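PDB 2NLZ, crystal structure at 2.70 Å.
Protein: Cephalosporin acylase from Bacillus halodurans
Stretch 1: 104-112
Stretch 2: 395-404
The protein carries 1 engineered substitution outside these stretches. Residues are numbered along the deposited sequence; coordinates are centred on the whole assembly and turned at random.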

# COMPACT_ATOMS: atom_id res chain seq x y z
N GLY D 104 -19.07 -46.28 18.68
CA GLY D 104 -18.13 -46.18 17.56
C GLY D 104 -17.05 -45.13 17.72
O GLY D 104 -15.90 -45.36 17.35
N TYR D 105 -17.42 -43.97 18.26
CA TYR D 105 -16.49 -42.86 18.43
C TYR D 105 -15.68 -43.01 19.72
O TYR D 105 -16.24 -43.22 20.79
CB TYR D 105 -17.24 -41.52 18.45
CG TYR D 105 -18.38 -41.42 17.46
CD1 TYR D 105 -19.70 -41.54 17.87
CD2 TYR D 105 -18.13 -41.22 16.10
CE1 TYR D 105 -20.75 -41.45 16.97
CE2 TYR D 105 -19.17 -41.13 15.19
CZ TYR D 105 -20.48 -41.24 15.63
OH TYR D 105 -21.51 -41.15 14.73
N GLU D 106 -14.36 -42.89 19.61
CA GLU D 106 -13.50 -42.96 20.79
C GLU D 106 -12.38 -41.92 20.78
O GLU D 106 -11.72 -41.71 21.80
CB GLU D 106 -12.95 -44.37 21.01
CG GLU D 106 -12.08 -44.91 19.88
CD GLU D 106 -11.45 -46.25 20.21
OE1 GLU D 106 -11.35 -46.58 21.41
OE2 GLU D 106 -11.06 -46.97 19.28
N GLN D 107 -12.17 -41.28 19.64
CA GLN D 107 -11.19 -40.20 19.52
C GLN D 107 -11.80 -38.89 20.02
O GLN D 107 -11.37 -38.33 21.02
CB GLN D 107 -10.72 -40.07 18.07
CG GLN D 107 -9.56 -39.11 17.87
CD GLN D 107 -8.23 -39.69 18.30
OE1 GLN D 107 -7.52 -40.28 17.49
NE2 GLN D 107 -7.90 -39.54 19.57
N GLU D 108 -12.81 -38.42 19.29
CA GLU D 108 -13.62 -37.28 19.71
C GLU D 108 -15.06 -37.56 19.26
O GLU D 108 -15.27 -38.25 18.27
CB GLU D 108 -13.09 -35.97 19.10
CG GLU D 108 -12.98 -35.97 17.58
CD GLU D 108 -12.53 -34.63 17.01
OE1 GLU D 108 -12.87 -34.34 15.85
OE2 GLU D 108 -11.85 -33.86 17.73
N LEU D 109 -16.03 -37.03 19.99
CA LEU D 109 -17.44 -37.25 19.63
C LEU D 109 -17.81 -36.43 18.37
O LEU D 109 -17.14 -35.45 18.05
CB LEU D 109 -18.38 -37.00 20.82
CG LEU D 109 -18.46 -35.71 21.62
CD1 LEU D 109 -19.81 -35.65 22.29
CD2 LEU D 109 -17.36 -35.64 22.66
N PRO D 110 -18.87 -36.85 17.64
CA PRO D 110 -19.16 -36.27 16.33
C PRO D 110 -19.52 -34.79 16.41
O PRO D 110 -20.08 -34.35 17.40
CB PRO D 110 -20.36 -37.07 15.84
CG PRO D 110 -21.02 -37.54 17.07
CD PRO D 110 -19.88 -37.86 18.00
N PRO D 111 -19.18 -34.03 15.37
CA PRO D 111 -19.52 -32.61 15.36
C PRO D 111 -21.03 -32.34 15.23
O PRO D 111 -21.52 -31.30 15.68
CB PRO D 111 -18.76 -32.07 14.14
CG PRO D 111 -18.51 -33.25 13.28
CD PRO D 111 -18.42 -34.44 14.17
N TYR D 112 -21.77 -33.28 14.64
CA TYR D 112 -23.17 -33.05 14.30
C TYR D 112 -24.12 -34.13 14.81
O TYR D 112 -23.70 -35.25 15.12
CB TYR D 112 -23.29 -32.87 12.79
CG TYR D 112 -22.40 -31.77 12.26
CD1 TYR D 112 -21.35 -32.04 11.39
CD2 TYR D 112 -22.58 -30.44 12.67
CE1 TYR D 112 -20.52 -31.02 10.92
CE2 TYR D 112 -21.76 -29.42 12.20
CZ TYR D 112 -20.73 -29.71 11.33
OH TYR D 112 -19.92 -28.69 10.88
N GLN D 395 -26.97 -26.05 19.95
CA GLN D 395 -25.52 -25.97 19.90
C GLN D 395 -24.83 -27.34 19.81
O GLN D 395 -25.42 -28.36 20.15
CB GLN D 395 -25.01 -25.23 21.14
CG GLN D 395 -25.32 -25.92 22.46
CD GLN D 395 -24.71 -25.19 23.63
OE1 GLN D 395 -23.88 -24.30 23.44
NE2 GLN D 395 -25.10 -25.55 24.85
N ASN D 396 -23.58 -27.35 19.36
CA ASN D 396 -22.78 -28.58 19.41
C ASN D 396 -21.59 -28.49 20.37
O ASN D 396 -20.58 -29.15 20.17
CB ASN D 396 -22.35 -29.06 18.01
CG ASN D 396 -21.24 -28.22 17.40
OD1 ASN D 396 -21.20 -27.00 17.54
ND2 ASN D 396 -20.34 -28.88 16.69
N ARG D 397 -21.75 -27.71 21.43
CA ARG D 397 -20.69 -27.44 22.43
C ARG D 397 -20.00 -28.66 23.04
O ARG D 397 -18.82 -28.59 23.34
CB ARG D 397 -21.23 -26.54 23.54
CG ARG D 397 -20.19 -26.07 24.54
CD ARG D 397 -19.00 -25.39 23.88
NE ARG D 397 -19.39 -24.23 23.08
CZ ARG D 397 -18.52 -23.38 22.56
NH1 ARG D 397 -17.21 -23.56 22.75
NH2 ARG D 397 -18.96 -22.34 21.85
N GLY D 398 -20.72 -29.77 23.19
CA GLY D 398 -20.15 -31.01 23.72
C GLY D 398 -19.03 -31.61 22.90
O GLY D 398 -18.30 -32.49 23.38
N HIS D 399 -18.87 -31.14 21.66
CA HIS D 399 -17.77 -31.55 20.79
C HIS D 399 -16.39 -31.18 21.38
O HIS D 399 -15.38 -31.79 21.01
CB HIS D 399 -17.96 -30.93 19.41
CG HIS D 399 -16.90 -31.31 18.42
ND1 HIS D 399 -16.95 -32.48 17.68
CD2 HIS D 399 -15.77 -30.68 18.03
CE1 HIS D 399 -15.90 -32.54 16.89
NE2 HIS D 399 -15.17 -31.46 17.08
N ASN D 400 -16.37 -30.21 22.29
CA ASN D 400 -15.14 -29.76 22.96
C ASN D 400 -14.59 -30.75 24.00
O ASN D 400 -13.42 -30.67 24.38
CB ASN D 400 -15.36 -28.39 23.63
CG ASN D 400 -15.01 -27.23 22.72
OD1 ASN D 400 -13.92 -27.17 22.15
ND2 ASN D 400 -15.94 -26.29 22.59
N PHE D 401 -15.45 -31.65 24.47
CA PHE D 401 -15.07 -32.65 25.47
C PHE D 401 -14.03 -33.62 24.91
O PHE D 401 -14.09 -34.00 23.74
CB PHE D 401 -16.29 -33.45 25.92
CG PHE D 401 -17.13 -32.78 26.98
CD1 PHE D 401 -16.63 -32.55 28.26
CD2 PHE D 401 -18.45 -32.41 26.71
CE1 PHE D 401 -17.41 -31.96 29.24
CE2 PHE D 401 -19.24 -31.82 27.68
CZ PHE D 401 -18.71 -31.59 28.95
N SER D 402 -13.10 -34.03 25.77
CA SER D 402 -12.11 -35.04 25.40
C SER D 402 -12.64 -36.42 25.76
O SER D 402 -13.37 -36.58 26.73
CB SER D 402 -10.79 -34.78 26.14
OG SER D 402 -9.76 -35.64 25.69
N LEU D 403 -12.27 -37.41 24.96
CA LEU D 403 -12.64 -38.79 25.25
C LEU D 403 -11.45 -39.60 25.78
O LEU D 403 -11.52 -40.82 25.91
CB LEU D 403 -13.27 -39.45 24.03
CG LEU D 403 -14.64 -38.86 23.66
CD1 LEU D 403 -15.19 -39.48 22.39
CD2 LEU D 403 -15.62 -39.03 24.81
N ASP D 404 -10.37 -38.88 26.09
CA ASP D 404 -9.22 -39.41 26.80
C ASP D 404 -9.50 -39.23 28.30
O ASP D 404 -9.57 -38.10 28.78
CB ASP D 404 -7.95 -38.67 26.38
CG ASP D 404 -6.71 -39.10 27.15
OD1 ASP D 404 -5.83 -38.24 27.38
OD2 ASP D 404 -6.60 -40.28 27.53

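A segment without regular secondary structure often leaves some backbone carbonyls without a main-chain donor, and side chains from a distant part of the chain can supply one. The contact between residues 104-112 and 395-404 of this cephalosporin acylase, whose touching residues lie at least 285 positions apart in sequence, is a compact example.

The better-formed of the two hydrogen bonds that cross the contact runs from Asn396 ND2 to Pro111 O, at 2.9 Å with an N-H...acceptor angle of 141°. The CA-to-CB bond of Asn396 points toward the first stretch, so a short side chain with chi1 in the p well is enough to bring the amide to the carbonyl. OD1 and ND2 of Asn396 also make hydrogen bonds elsewhere in the structure.

The second hydrogen bond is of poorer geometry. His399 ND1 lies 3.0 Å from Leu109 O and donates to it, but the angle of 120° makes the bond weak. Distance alone would have suggested otherwise, which is why angle deserves equal attention. Here the CA-to-CB bond points sideways, and the t rotamer carries the imidazole to its partner. The ring serves as a packing surface as well: Pro111 CA comes within 3.5 Å of His399 ND1, and Pro111 CB within 4.0 Å of His399 CE1. Pro110 O sits at the ring edge, near its plane, 3.7 Å from His399 ND1. Glu108 OE1 approaches His399 CE1 obliquely, also at 3.7 Å.

Both donors belong to one small framework. Residues 397-400 form a 3-10 segment, and the backbone hydrogen bond from His399 N to Asn396 O, 3.0 Å long, ties the two donor residues together. The next bonds in the series, Asn400 N to Arg397 O at 3.1 Å and Phe401 N to Gly398 O at 3.2 Å, continue the turn. The Arg397 side chain stays out of reach of the first stretch.

Beyond the polar pair, two leucines dominate the packing. Leu109 is buried, and the end of its side chain comes nearer to the second stretch than its sideways CA-to-CB bond would imply. Its CD2 lies 3.4 Å from Gly398 O and 4.1 Å from Phe401 CB, so the methyl rests against the exit of the 3-10 turn. Leu403, directed toward the first stretch, meets mostly main chain: its CD1 is 3.5 Å from Leu109 N and 3.7 Å from Glu108 C, while its CB is 3.5 Å from Glu106 O and 3.7 Å from Gln107 O. The leucine side chains meet more loosely, with Leu109 CB and Leu403 CD1 4.3 Å apart.

Farther out the contact fades. The CA-to-CB bonds of Glu106 and Gln107 point away, so these poorly ordered residues take part through their backbone. In all, 520 Å² is buried, counting both sides: two side-chain donors reach the carbonyls of Leu109 and Pro111, and Leu403 packs on the backbone that leads up to them.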